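PDB 4ITA: succinate-semialdehyde dehydrogenase from Synechococcus sp., which oxidises succinic semialdehyde to succinate with a nicotinamide cofactor, as a member of the aldehyde dehydrogenase family. Local coordinates for the interface of chains A and B. Sequence-based numbering; all coordinates share one arbitrary frame. Chains: chain A/B, Succinate-semialdehyde dehydrogenase.

The interface of chains A and B. Residues chain A 405-408, 410, 412-413; chain B 449, 451-453.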
# COMPACT_ATOMS: atom_id res chain seq x y z
N ILE A 405 -4.23 -13.38 -21.32
CA ILE A 405 -4.78 -12.92 -20.05
C ILE A 405 -3.90 -13.34 -18.88
O ILE A 405 -3.60 -12.54 -17.99
CB ILE A 405 -6.22 -13.46 -19.84
CG1 ILE A 405 -7.17 -12.77 -20.81
CG2 ILE A 405 -6.67 -13.27 -18.40
CD1 ILE A 405 -8.53 -13.45 -20.93
N GLN A 406 -3.46 -14.59 -18.88
CA GLN A 406 -2.71 -15.13 -17.76
C GLN A 406 -1.27 -14.64 -17.71
O GLN A 406 -0.73 -14.38 -16.63
CB GLN A 406 -2.74 -16.67 -17.80
CG GLN A 406 -4.11 -17.25 -17.51
CD GLN A 406 -4.58 -16.99 -16.10
OE1 GLN A 406 -3.81 -17.14 -15.15
NE2 GLN A 406 -5.83 -16.57 -15.95
N GLU A 407 -0.64 -14.49 -18.87
CA GLU A 407 0.81 -14.34 -18.92
C GLU A 407 1.35 -12.96 -19.25
O GLU A 407 2.54 -12.72 -19.07
CB GLU A 407 1.41 -15.38 -19.87
CG GLU A 407 1.11 -16.81 -19.47
CD GLU A 407 1.59 -17.83 -20.48
OE1 GLU A 407 2.65 -17.60 -21.10
OE2 GLU A 407 0.90 -18.86 -20.65
N LEU A 408 0.50 -12.04 -19.73
CA LEU A 408 0.96 -10.67 -19.92
C LEU A 408 1.14 -10.02 -18.56
O LEU A 408 0.22 -10.03 -17.73
CB LEU A 408 -0.01 -9.88 -20.80
CG LEU A 408 -0.02 -10.33 -22.26
CD1 LEU A 408 -1.22 -9.76 -23.02
CD2 LEU A 408 1.28 -9.95 -22.94
N ALA A 410 0.99 -7.26 -16.63
CA ALA A 410 0.41 -5.93 -16.61
C ALA A 410 -0.71 -5.89 -15.59
O ALA A 410 -1.25 -6.93 -15.21
CB ALA A 410 -0.13 -5.58 -17.99
N ALA A 412 -3.58 -4.59 -16.30
CA ALA A 412 -4.82 -4.74 -17.05
C ALA A 412 -4.55 -5.41 -18.38
O ALA A 412 -3.59 -5.06 -19.06
CB ALA A 412 -5.47 -3.40 -17.26
N VAL A 413 -5.38 -6.39 -18.73
CA VAL A 413 -5.29 -7.04 -20.03
C VAL A 413 -6.64 -6.95 -20.72
O VAL A 413 -7.66 -7.43 -20.20
CB VAL A 413 -4.86 -8.51 -19.92
CG1 VAL A 413 -4.82 -9.16 -21.30
CG2 VAL A 413 -3.50 -8.63 -19.24
N ASN B 449 -0.92 -8.93 -7.83
CA ASN B 449 -1.38 -8.11 -8.93
C ASN B 449 -2.87 -8.35 -9.08
O ASN B 449 -3.28 -9.44 -9.49
CB ASN B 449 -0.64 -8.51 -10.21
CG ASN B 449 -1.19 -7.81 -11.44
OD1 ASN B 449 -1.98 -6.88 -11.35
ND2 ASN B 449 -0.75 -8.26 -12.61
N LYS B 451 -5.34 -7.92 -11.38
CA LYS B 451 -5.30 -7.69 -12.82
C LYS B 451 -6.72 -7.55 -13.34
O LYS B 451 -7.53 -8.48 -13.23
CB LYS B 451 -4.58 -8.85 -13.52
CG LYS B 451 -4.60 -8.76 -15.05
CD LYS B 451 -3.98 -9.99 -15.74
CE LYS B 451 -2.46 -9.92 -15.78
NZ LYS B 451 -1.85 -11.20 -16.26
N THR B 452 -7.04 -6.39 -13.90
CA THR B 452 -8.34 -6.21 -14.55
C THR B 452 -8.32 -6.82 -15.94
O THR B 452 -7.39 -6.59 -16.71
CB THR B 452 -8.71 -4.72 -14.63
OG1 THR B 452 -9.09 -4.28 -13.33
CG2 THR B 452 -9.87 -4.46 -15.58
N VAL B 453 -9.34 -7.60 -16.25
CA VAL B 453 -9.45 -8.27 -17.54
C VAL B 453 -10.74 -7.85 -18.22
O VAL B 453 -11.80 -7.82 -17.59
CB VAL B 453 -9.43 -9.80 -17.37
CG1 VAL B 453 -9.56 -10.49 -18.73
CG2 VAL B 453 -8.16 -10.24 -16.67
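B:Lys451 reaches from the C-terminal strand 448-455 of one subunit to the end of helix 398-407 in the other, where its side-chain amine nitrogen NZ donates to two backbone carbonyls, A:Ile405 O at 2.8 Å and A:Leu408 O. Both carbonyls are approached at about 155°, with the nitrogen tilted modestly from each carbonyl plane. The lysine chain leaves with CG anti to the backbone N, and the bend at chi3 (-81°) swings NZ towards the helix end, between the two carbonyls; a positive charge there, if carried, would probably be favoured by the helix end. With 43 Å² hidden, this residue buries more surface than any other in the patch. Its CD lies 3.8 Å from A:Val413 CG2, the two side chains crossing obliquely. An alanine here would probably leave the carbonyls of A:Ile405 and A:Leu408 without their shared donor and open a gap beside the A:Val413 methyl. Next along strand 448-455, B:Thr452 O accepts from A:Val413 N of strand 412-415 at 2.9 Å, and parallel bridges pair A:Ala412 with B:Thr452 and A:Val413 with B:Val453. Strand 448-455 of chain B thus extends the sheet of chain A, an exchange that the two-fold axis repeats and that is typical of aldehyde dehydrogenase dimers. On the far side of the lysine bonds, A:Ile405 and B:Val453 cross at about a right angle, branch against branch, with CG2 of A:Ile405 3.8 Å from CG2 of B:Val453. Two separate places are looser. On the outer helix face, A:Gln406 and A:Glu407 hide almost nothing. At the other, B:Asn449 touches mainly through its amide tip: ND2 donates to A:Ala410 O at 3.0 Å, nearly straight at the hydrogen and with A:Ala410 O nearly in the plane of the B:Asn449 amide, yet the nitrogen sits 53° above the carbonyl plane of A:Ala410.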